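Local coordinates for protein 1,3-alpha-isomaltosidase (Kribbella flavida DSM 17836, PDB 5X3I) that hydrolyses the alpha-1,3-glucosidic linkages of the cyclic tetrasaccharide cyclobis-(1-6)-alpha-nigerosyl, yielding isomaltose in its intracellular breakdown, at residues L396-F401 / W433-A438; H418-A423 / M440-V445; Q340-W345 / W392-Q397. The protein carries 1 engineered substitution. All blocks are in the same frame, centred on the assembly; numbering follows the deposited sequence.

Contact 1: residues L396-F401 / W433-A438; sequences LQKTEF and WWFPQA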
loop_
_atom_site.group_PDB
_atom_site.type_symbol
_atom_site.label_atom_id
_atom_site.label_comp_id
_atom_site.label_asym_id
_atom_site.label_seq_id
_atom_site.Cartn_x
_atom_site.Cartn_y
_atom_site.Cartn_z
ATOM N N LEU A 396 -13.643 -7.722 -1.595
ATOM C CA LEU A 396 -13.798 -8.970 -2.329
ATOM C C LEU A 396 -15.019 -9.728 -1.839
ATOM O O LEU A 396 -15.271 -9.790 -0.639
ATOM C CB LEU A 396 -12.562 -9.853 -2.169
ATOM C CG LEU A 396 -11.257 -9.336 -2.771
ATOM C CD1 LEU A 396 -10.079 -10.207 -2.347
ATOM C CD2 LEU A 396 -11.392 -9.279 -4.281
ATOM N N GLN A 397 -15.750 -10.311 -2.776
ATOM C CA GLN A 397 -16.892 -11.146 -2.473
ATOM C C GLN A 397 -16.606 -12.585 -2.886
ATOM O O GLN A 397 -16.554 -12.889 -4.074
ATOM C CB GLN A 397 -18.128 -10.629 -3.192
ATOM C CG GLN A 397 -19.411 -11.309 -2.782
ATOM C CD GLN A 397 -19.856 -10.879 -1.394
ATOM O OE1 GLN A 397 -19.411 -9.862 -0.891
ATOM N NE2 GLN A 397 -20.719 -11.665 -0.774
ATOM N N LYS A 398 -16.445 -13.459 -1.898
ATOM C CA LYS A 398 -16.105 -14.857 -2.134
ATOM C C LYS A 398 -17.141 -15.551 -3.005
ATOM O O LYS A 398 -18.343 -15.402 -2.798
ATOM C CB LYS A 398 -15.958 -15.612 -0.816
ATOM C CG LYS A 398 -14.761 -15.203 0.018
ATOM C CD LYS A 398 -14.560 -16.173 1.162
ATOM C CE LYS A 398 -13.422 -15.751 2.060
ATOM N NZ LYS A 398 -13.210 -16.699 3.173
ATOM N N THR A 399 -16.659 -16.231 -4.034
ATOM C CA THR A 399 -17.499 -17.039 -4.910
ATOM C C THR A 399 -17.488 -18.546 -4.630
ATOM O O THR A 399 -18.206 -19.294 -5.274
ATOM C CB THR A 399 -17.086 -16.828 -6.358
ATOM O OG1 THR A 399 -15.688 -17.100 -6.488
ATOM C CG2 THR A 399 -17.347 -15.394 -6.747
ATOM N N GLU A 400 -16.676 -18.986 -3.677
ATOM C CA GLU A 400 -16.450 -20.415 -3.477
ATOM C C GLU A 400 -17.603 -21.109 -2.755
ATOM O O GLU A 400 -17.607 -22.325 -2.617
ATOM C CB GLU A 400 -15.145 -20.643 -2.714
ATOM C CG GLU A 400 -15.233 -20.308 -1.244
ATOM C CD GLU A 400 -13.902 -19.887 -0.657
ATOM O OE1 GLU A 400 -13.343 -18.873 -1.124
ATOM O OE2 GLU A 400 -13.418 -20.571 0.268
ATOM N N PHE A 401 -18.578 -20.342 -2.288
ATOM C CA PHE A 401 -19.719 -20.928 -1.601
ATOM C C PHE A 401 -20.949 -20.952 -2.484
ATOM O O PHE A 401 -21.249 -19.980 -3.163
ATOM C CB PHE A 401 -20.010 -20.163 -0.312
ATOM C CG PHE A 401 -18.886 -20.204 0.667
ATOM C CD1 PHE A 401 -18.730 -21.284 1.511
ATOM C CD2 PHE A 401 -17.974 -19.170 0.734
ATOM C CE1 PHE A 401 -17.696 -21.327 2.409
ATOM C CE2 PHE A 401 -16.938 -19.208 1.633
ATOM C CZ PHE A 401 -16.797 -20.287 2.472
ATOM N N TRP A 433 -3.957 -15.187 -5.377
ATOM C CA TRP A 433 -3.675 -16.443 -4.700
ATOM C C TRP A 433 -4.484 -16.792 -3.450
ATOM O O TRP A 433 -4.763 -17.977 -3.253
ATOM C CB TRP A 433 -2.198 -16.624 -4.447
ATOM C CG TRP A 433 -1.702 -17.301 -5.545
ATOM C CD1 TRP A 433 -1.777 -18.634 -5.791
ATOM C CD2 TRP A 433 -1.188 -16.699 -6.712
ATOM N NE1 TRP A 433 -1.251 -18.908 -7.012
ATOM C CE2 TRP A 433 -0.871 -17.730 -7.598
ATOM C CE3 TRP A 433 -0.892 -15.384 -7.069
ATOM C CZ2 TRP A 433 -0.293 -17.482 -8.826
ATOM C CZ3 TRP A 433 -0.329 -15.149 -8.282
ATOM C CH2 TRP A 433 -0.042 -16.182 -9.147
ATOM N N TRP A 434 -4.918 -15.792 -2.681
ATOM C CA TRP A 434 -5.929 -16.072 -1.585
ATOM C C TRP A 434 -7.298 -15.344 -1.827
ATOM O O TRP A 434 -7.332 -14.435 -2.528
ATOM C CB TRP A 434 -5.235 -15.797 -0.223
ATOM C CG TRP A 434 -5.864 -15.111 0.983
ATOM C CD1 TRP A 434 -5.910 -15.612 2.245
ATOM C CD2 TRP A 434 -6.439 -13.805 1.066
ATOM N NE1 TRP A 434 -6.482 -14.729 3.090
ATOM C CE2 TRP A 434 -6.815 -13.605 2.398
ATOM C CE3 TRP A 434 -6.682 -12.800 0.154
ATOM C CZ2 TRP A 434 -7.431 -12.456 2.829
ATOM C CZ3 TRP A 434 -7.285 -11.672 0.582
ATOM C CH2 TRP A 434 -7.651 -11.503 1.915
ATOM N N PHE A 435 -8.400 -15.788 -1.261
ATOM C CA PHE A 435 -9.739 -15.360 -1.654
ATOM C C PHE A 435 -9.905 -15.676 -3.164
ATOM O O PHE A 435 -10.077 -14.781 -3.925
ATOM C CB PHE A 435 -9.971 -13.853 -1.390
ATOM C CG PHE A 435 -10.548 -13.523 -0.039
ATOM C CD1 PHE A 435 -9.815 -13.708 1.094
ATOM C CD2 PHE A 435 -11.829 -13.030 0.086
ATOM C CE1 PHE A 435 -10.317 -13.417 2.327
ATOM C CE2 PHE A 435 -12.331 -12.702 1.296
ATOM C CZ PHE A 435 -11.576 -12.901 2.427
ATOM N N PRO A 436 -9.798 -16.951 -3.567
ATOM C CA PRO A 436 -9.668 -17.295 -4.983
ATOM C C PRO A 436 -10.938 -17.030 -5.766
ATOM O O PRO A 436 -12.014 -17.434 -5.337
ATOM C CB PRO A 436 -9.369 -18.791 -4.949
ATOM C CG PRO A 436 -10.099 -19.269 -3.734
ATOM C CD PRO A 436 -9.972 -18.151 -2.727
ATOM N N GLN A 437 -10.802 -16.380 -6.913
ATOM C CA GLN A 437 -11.930 -16.140 -7.800
ATOM C C GLN A 437 -13.012 -15.269 -7.172
ATOM O O GLN A 437 -14.149 -15.279 -7.629
ATOM C CB GLN A 437 -12.551 -17.471 -8.228
ATOM C CG GLN A 437 -11.559 -18.453 -8.797
ATOM C CD GLN A 437 -11.214 -18.122 -10.218
ATOM O OE1 GLN A 437 -12.002 -18.377 -11.128
ATOM N NE2 GLN A 437 -10.040 -17.531 -10.424
ATOM N N ALA A 438 -12.655 -14.490 -6.157
ATOM C CA ALA A 438 -13.620 -13.586 -5.542
ATOM C C ALA A 438 -13.933 -12.434 -6.491
ATOM O O ALA A 438 -13.061 -11.989 -7.220
ATOM C CB ALA A 438 -13.089 -13.060 -4.213
HETATM O O HOH W 1 -13.967 -17.429 -2.943
#
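Lys398 lies over the ring of Phe435 in a loop-to-loop contact, part cation-pi and part apolar, joining the loop after barrel strand 388-393 to the one that follows helix 404-415. Its chain, extended beyond CG, crosses the ring at about a right angle. CE sits over one face, 3.6 Å from the Phe435 ring centroid in a CH-pi contact, and NZ lies 4.5 Å from the same centroid, 23° off the ring normal. NZ also bonds the backbone oxygen of Glu339, its strongest polar partner, and the ring probably adds only weaker electrostatic stabilisation. Beside this, Leu396 CD1 rests 3.8 Å from Phe435 CB, and Leu396 CB meets Ala438 CB at 3.8 Å. Were Phe435 replaced by an alanine, the Lys398 methylenes would probably lose the aromatic face they lie on, and a gap would open beside Leu396. Farther along, the Thr399 hydroxyl donates to Gln437 O (OG1 to O 2.6 Å), approaching from above the carbonyl plane. Arg429 also bonds that oxygen, which lies in the type II turn from Phe435 to Ala438. Both loops lie on the C-terminal side of the barrel strands, where TIM-barrel glycoside hydrolases carry their active site.

Contact 2: residues H418-A423 / M440-V445; sequences HAVLEA and MPDLSV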
loop_
_atom_site.group_PDB
_atom_site.type_symbol
_atom_site.label_atom_id
_atom_site.label_comp_id
_atom_site.label_asym_id
_atom_site.label_seq_id
_atom_site.Cartn_x
_atom_site.Cartn_y
_atom_site.Cartn_z
ATOM N N HIS A 418 -22.970 -4.842 -9.998
ATOM C CA HIS A 418 -22.122 -4.295 -8.942
ATOM C C HIS A 418 -20.682 -4.811 -9.003
ATOM O O HIS A 418 -19.866 -4.454 -8.165
ATOM C CB HIS A 418 -22.709 -4.608 -7.564
ATOM C CG HIS A 418 -24.009 -3.926 -7.287
ATOM N ND1 HIS A 418 -24.186 -2.568 -7.429
ATOM C CD2 HIS A 418 -25.197 -4.416 -6.860
ATOM C CE1 HIS A 418 -25.427 -2.252 -7.113
ATOM N NE2 HIS A 418 -26.060 -3.354 -6.766
ATOM N N ALA A 419 -20.390 -5.682 -9.964
ATOM C CA ALA A 419 -19.068 -6.295 -10.048
ATOM C C ALA A 419 -18.207 -5.680 -11.152
ATOM O O ALA A 419 -18.702 -5.366 -12.229
ATOM C CB ALA A 419 -19.190 -7.794 -10.273
ATOM N N VAL A 420 -16.919 -5.528 -10.868
ATOM C CA VAL A 420 -15.946 -5.154 -11.880
ATOM C C VAL A 420 -15.968 -6.222 -12.973
ATOM O O VAL A 420 -16.045 -7.409 -12.672
ATOM C CB VAL A 420 -14.528 -5.015 -11.290
ATOM C CG1 VAL A 420 -13.499 -4.754 -12.396
ATOM C CG2 VAL A 420 -14.485 -3.908 -10.242
ATOM N N LEU A 421 -15.919 -5.795 -14.228
ATOM C CA LEU A 421 -16.135 -6.690 -15.365
ATOM C C LEU A 421 -14.884 -6.953 -16.208
ATOM O O LEU A 421 -14.000 -6.108 -16.297
ATOM C CB LEU A 421 -17.215 -6.122 -16.280
ATOM C CG LEU A 421 -18.634 -5.936 -15.748
ATOM C CD1 LEU A 421 -19.537 -5.397 -16.868
ATOM C CD2 LEU A 421 -19.167 -7.237 -15.187
ATOM N N GLU A 422 -14.833 -8.134 -16.820
ATOM C CA GLU A 422 -13.859 -8.412 -17.866
ATOM C C GLU A 422 -14.312 -7.737 -19.155
ATOM O O GLU A 422 -15.421 -7.210 -19.234
ATOM C CB GLU A 422 -13.713 -9.916 -18.109
ATOM C CG GLU A 422 -13.330 -10.743 -16.909
ATOM C CD GLU A 422 -11.833 -10.896 -16.750
ATOM O OE1 GLU A 422 -11.069 -10.260 -17.502
ATOM O OE2 GLU A 422 -11.414 -11.660 -15.868
ATOM N N ALA A 423 -13.475 -7.816 -20.183
ATOM C CA ALA A 423 -13.786 -7.207 -21.468
ATOM C C ALA A 423 -14.989 -7.890 -22.105
ATOM O O ALA A 423 -15.781 -7.249 -22.777
ATOM C CB ALA A 423 -12.574 -7.277 -22.401
ATOM N N MET A 440 -14.866 -8.432 -7.331
ATOM C CA MET A 440 -14.560 -7.114 -6.782
ATOM C C MET A 440 -15.763 -6.201 -6.950
ATOM O O MET A 440 -16.235 -6.027 -8.063
ATOM C CB MET A 440 -13.341 -6.485 -7.472
ATOM C CG MET A 440 -11.996 -7.170 -7.223
ATOM S SD MET A 440 -10.647 -6.386 -8.156
ATOM C CE MET A 440 -10.343 -4.924 -7.172
ATOM N N PRO A 441 -16.258 -5.603 -5.852
ATOM C CA PRO A 441 -17.348 -4.644 -6.057
ATOM C C PRO A 441 -16.835 -3.456 -6.857
ATOM O O PRO A 441 -15.702 -3.037 -6.655
ATOM C CB PRO A 441 -17.742 -4.234 -4.632
ATOM C CG PRO A 441 -16.499 -4.405 -3.843
ATOM C CD PRO A 441 -15.760 -5.590 -4.469
ATOM N N ASP A 442 -17.646 -2.886 -7.726
ATOM C CA ASP A 442 -17.093 -1.825 -8.528
ATOM C C ASP A 442 -17.353 -0.530 -7.789
ATOM O O ASP A 442 -18.387 0.100 -7.951
ATOM C CB ASP A 442 -17.775 -1.843 -9.904
ATOM C CG ASP A 442 -17.204 -0.842 -10.883
ATOM O OD1 ASP A 442 -16.450 0.062 -10.497
ATOM O OD2 ASP A 442 -17.552 -0.965 -12.068
ATOM N N LEU A 443 -16.307 -0.038 -7.150
ATOM C CA LEU A 443 -16.435 1.060 -6.202
ATOM C C LEU A 443 -16.143 2.354 -6.936
ATOM O O LEU A 443 -16.100 3.419 -6.339
ATOM C CB LEU A 443 -15.509 0.863 -4.993
ATOM C CG LEU A 443 -15.863 -0.349 -4.111
ATOM C CD1 LEU A 443 -14.811 -0.590 -3.058
ATOM C CD2 LEU A 443 -17.254 -0.205 -3.468
ATOM N N SER A 444 -15.934 2.238 -8.247
ATOM C CA SER A 444 -15.705 3.414 -9.076
ATOM C C SER A 444 -16.946 4.289 -9.226
ATOM O O SER A 444 -16.835 5.428 -9.648
ATOM C CB SER A 444 -15.205 3.011 -10.469
ATOM O OG SER A 444 -16.272 2.640 -11.320
ATOM N N VAL A 445 -18.125 3.758 -8.913
ATOM C CA VAL A 445 -19.341 4.559 -9.037
ATOM C C VAL A 445 -20.197 4.554 -7.766
ATOM O O VAL A 445 -20.204 3.592 -6.998
ATOM C CB VAL A 445 -20.216 4.104 -10.223
ATOM C CG1 VAL A 445 -19.477 4.317 -11.546
ATOM C CG2 VAL A 445 -20.625 2.667 -10.058
HETATM O O HOH W 2 -19.033 -2.755 -13.152
HETATM O O HOH W 3 -15.712 -8.672 -10.049
#
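Met440 opens a short backbone bridge with Val420: two bonds bracket Ala419 and Pro441 in the pattern of a non-hydrogen-bonded antiparallel pair, an isolated beta bridge inside the long connection between helices 404-415 and 446-454. Met440 O takes the first bond, from Val420 N at 2.9 Å, almost straight at 173°. A water links Met440 N to Val420 O alongside. With CG1 of Val420 swung opposite its backbone N (chi1 175°), the other branch, CG2, is brought alongside Met440 CB, 4.0 Å away, and also touches Asp442 CB. Pro441 has no amide hydrogen, yet its position in the bridge asks for none; its CA instead makes a CA-H...O contact with His418 O at 3.3 Å. That same oxygen accepts the second bond, from Asp442 N at 2.8 Å, while the His418 ring turns off to bond Thr448 and stack on Trp451. The side chain of Asp442 then divides its work. OD2 takes a bond from Ala484 N and another from a water that also bonds Ala419 O, tying the carboxylate back across the bridge. OD1 serves the chain ahead, just before the helix whose N-cap position is Val445: Ser444 N to Asp442 OD1, at 3.2 Å, makes the Asx turn, and Ser444 OG adds a second bond of 2.7 Å to the same oxygen. Both come from one face of the carboxylate, the amide on the anti side, the hydroxyl on the syn side.

Contact 3: residues Q340-W345 / W392-Q397; sequences QGITIW and WQIPLQ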
loop_
_atom_site.group_PDB
_atom_site.type_symbol
_atom_site.label_atom_id
_atom_site.label_comp_id
_atom_site.label_asym_id
_atom_site.label_seq_id
_atom_site.Cartn_x
_atom_site.Cartn_y
_atom_site.Cartn_z
ATOM N N GLN A 340 -17.017 -15.180 5.476
ATOM C CA GLN A 340 -17.608 -15.433 4.183
ATOM C C GLN A 340 -17.839 -14.100 3.482
ATOM O O GLN A 340 -17.018 -13.696 2.674
ATOM C CB GLN A 340 -18.895 -16.259 4.326
ATOM C CG GLN A 340 -18.601 -17.687 4.810
ATOM C CD GLN A 340 -19.789 -18.636 4.753
ATOM O OE1 GLN A 340 -20.835 -18.331 4.191
ATOM N NE2 GLN A 340 -19.621 -19.804 5.356
ATOM N N GLY A 341 -18.858 -13.391 3.865
ATOM C CA GLY A 341 -19.064 -12.066 3.372
ATOM C C GLY A 341 -18.223 -10.963 3.992
ATOM O O GLY A 341 -18.088 -9.953 3.411
ATOM N N ILE A 342 -17.700 -11.201 5.193
ATOM C CA ILE A 342 -16.894 -10.251 5.920
ATOM C C ILE A 342 -17.666 -8.963 6.158
ATOM O O ILE A 342 -17.134 -7.897 6.061
ATOM C CB ILE A 342 -15.541 -9.944 5.250
ATOM C CG1 ILE A 342 -15.022 -11.113 4.424
ATOM C CG2 ILE A 342 -14.505 -9.509 6.259
ATOM C CD1 ILE A 342 -14.604 -12.334 5.185
ATOM N N THR A 343 -18.939 -9.103 6.447
ATOM C CA THR A 343 -19.767 -7.998 6.825
ATOM C C THR A 343 -20.732 -8.405 7.933
ATOM O O THR A 343 -21.615 -7.691 8.253
ATOM C CB THR A 343 -20.479 -7.359 5.605
ATOM O OG1 THR A 343 -21.069 -6.126 5.971
ATOM C CG2 THR A 343 -21.513 -8.301 5.072
ATOM N N ILE A 344 -20.495 -9.564 8.520
ATOM C CA ILE A 344 -21.338 -10.098 9.599
ATOM C C ILE A 344 -20.493 -10.733 10.719
ATOM O O ILE A 344 -19.526 -11.423 10.433
ATOM C CB ILE A 344 -22.331 -11.153 9.030
ATOM C CG1 ILE A 344 -23.380 -10.482 8.142
ATOM C CG2 ILE A 344 -23.003 -11.955 10.141
ATOM C CD1 ILE A 344 -24.267 -11.458 7.406
ATOM N N TRP A 345 -20.833 -10.488 11.984
ATOM C CA TRP A 345 -20.076 -11.084 13.093
ATOM C C TRP A 345 -20.098 -12.619 13.005
ATOM O O TRP A 345 -21.133 -13.205 12.727
ATOM C CB TRP A 345 -20.639 -10.646 14.451
ATOM C CG TRP A 345 -20.449 -9.204 14.824
ATOM C CD1 TRP A 345 -21.340 -8.182 14.650
ATOM C CD2 TRP A 345 -19.313 -8.634 15.477
ATOM N NE1 TRP A 345 -20.819 -7.006 15.145
ATOM C CE2 TRP A 345 -19.574 -7.259 15.655
ATOM C CE3 TRP A 345 -18.098 -9.152 15.929
ATOM C CZ2 TRP A 345 -18.668 -6.406 16.258
ATOM C CZ3 TRP A 345 -17.199 -8.295 16.529
ATOM C CH2 TRP A 345 -17.487 -6.939 16.684
ATOM N N TRP A 392 -11.840 -5.062 10.397
ATOM C CA TRP A 392 -11.168 -5.388 9.140
ATOM C C TRP A 392 -12.148 -5.509 7.981
ATOM O O TRP A 392 -13.267 -5.981 8.149
ATOM C CB TRP A 392 -10.390 -6.691 9.315
ATOM C CG TRP A 392 -9.510 -7.157 8.174
ATOM C CD1 TRP A 392 -8.213 -6.796 7.932
ATOM C CD2 TRP A 392 -9.837 -8.144 7.190
ATOM N NE1 TRP A 392 -7.730 -7.471 6.838
ATOM C CE2 TRP A 392 -8.706 -8.307 6.365
ATOM C CE3 TRP A 392 -10.982 -8.895 6.917
ATOM C CZ2 TRP A 392 -8.689 -9.185 5.286
ATOM C CZ3 TRP A 392 -10.961 -9.770 5.848
ATOM C CH2 TRP A 392 -9.822 -9.905 5.043
ATOM N N GLN A 393 -11.694 -5.089 6.805
ATOM C CA GLN A 393 -12.451 -5.171 5.569
ATOM C C GLN A 393 -11.545 -5.554 4.399
ATOM O O GLN A 393 -10.338 -5.288 4.418
ATOM C CB GLN A 393 -13.131 -3.843 5.262
ATOM C CG GLN A 393 -14.282 -3.502 6.170
ATOM C CD GLN A 393 -15.496 -4.344 5.859
ATOM O OE1 GLN A 393 -16.194 -4.101 4.881
ATOM N NE2 GLN A 393 -15.738 -5.351 6.681
ATOM N N ILE A 394 -12.151 -6.180 3.397
ATOM C CA ILE A 394 -11.492 -6.513 2.144
ATOM C C ILE A 394 -12.494 -6.248 1.011
ATOM O O ILE A 394 -13.671 -6.524 1.164
ATOM C CB ILE A 394 -11.000 -7.992 2.153
ATOM C CG1 ILE A 394 -10.160 -8.320 0.915
ATOM C CG2 ILE A 394 -12.165 -8.960 2.310
ATOM C CD1 ILE A 394 -8.724 -7.862 1.014
ATOM N N PRO A 395 -12.036 -5.706 -0.133
ATOM C CA PRO A 395 -13.003 -5.422 -1.200
ATOM C C PRO A 395 -13.176 -6.608 -2.141
ATOM O O PRO A 395 -12.864 -6.499 -3.332
ATOM C CB PRO A 395 -12.370 -4.239 -1.929
ATOM C CG PRO A 395 -10.893 -4.511 -1.795
ATOM C CD PRO A 395 -10.705 -5.156 -0.442
ATOM N N LEU A 396 -13.643 -7.722 -1.595
ATOM C CA LEU A 396 -13.798 -8.970 -2.329
ATOM C C LEU A 396 -15.019 -9.728 -1.839
ATOM O O LEU A 396 -15.271 -9.790 -0.639
ATOM C CB LEU A 396 -12.562 -9.853 -2.169
ATOM C CG LEU A 396 -11.257 -9.336 -2.771
ATOM C CD1 LEU A 396 -10.079 -10.207 -2.347
ATOM C CD2 LEU A 396 -11.392 -9.279 -4.281
ATOM N N GLN A 397 -15.750 -10.311 -2.776
ATOM C CA GLN A 397 -16.892 -11.146 -2.473
ATOM C C GLN A 397 -16.606 -12.585 -2.886
ATOM O O GLN A 397 -16.554 -12.889 -4.074
ATOM C CB GLN A 397 -18.128 -10.629 -3.192
ATOM C CG GLN A 397 -19.411 -11.309 -2.782
ATOM C CD GLN A 397 -19.856 -10.879 -1.394
ATOM O OE1 GLN A 397 -19.411 -9.862 -0.891
ATOM N NE2 GLN A 397 -20.719 -11.665 -0.774
HETATM O O HOH W 4 -16.648 -11.980 0.656
HETATM O O HOH W 5 -16.177 -8.568 1.842
HETATM O O HOH W 6 -19.898 -8.488 1.521
HETATM O O HOH W 7 -15.066 -6.822 3.792
#
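Ile342 O is held by the side-chain amide of Gln393, whose NE2 stands 3.0 Å away and nearly in line with the carbonyl, and a water that bonds Ile394 N lies within reach of it as well. The same NE2 also donates to the backbone oxygen of its neighbour, with Gln393 NE2 to Trp392 O at 2.9 Å. Gln393 can do both because its chain doubles back at chi2 (-74°), returning the amide over its own backbone at the end of barrel strand 388-393. Next to this polar grip is an apolar one. Ile342 presents CG2 to the edge of the Trp392 indole, near the ring plane and 3.6 Å from Trp392 CZ3, while its CG1 meets Ile394 CG2 more loosely at 4.2 Å. Asp338 OD1 receives the Ile342 amide. Farther on, waters carry most of the polar links: one donates to both Gln340 O and Leu396 O, and another joins Gly341 O to Gln397 OE1, at 2.8 Å from the latter. Trp392 NE1 bonds a glycerol, probably from the crystallisation liquor, and the indole packs on Ala471, the engineered replacement of the presumed nucleophile, so Trp392 itself borders the catalytic pocket. Since Arg456 donates to Gln393 OE1 while NE2 gives to two carbonyls, the chemistry leaves little doubt about which way round the amide sits, and its rotation is probably well fixed.

Overall arrangement
Leu396 and Gln397 belong to both contact 1 and contact 3, whose centres are only 11 Å apart, and Ile394 of contact 3 packs against the Phe435 and Trp434 rings of contact 1. Contact 2 stands 15 Å and 16 Å from these two centres, yet touches both: Met440 CG lies 3.7 Å from Leu396 CD2, and Pro441 CD is 3.2 Å from Pro395 O. Loops after strands 330-333 and 388-393 and after helix 404-415 thus meet. Between side chains, Trp392 of contact 3 comes within about 3 Å of Ala471 and Trp434 of contact 1 within about 7 Å; Ile394 is about 6 Å and Met440 of contact 2 about 8 Å from Glu474, probably also catalytic.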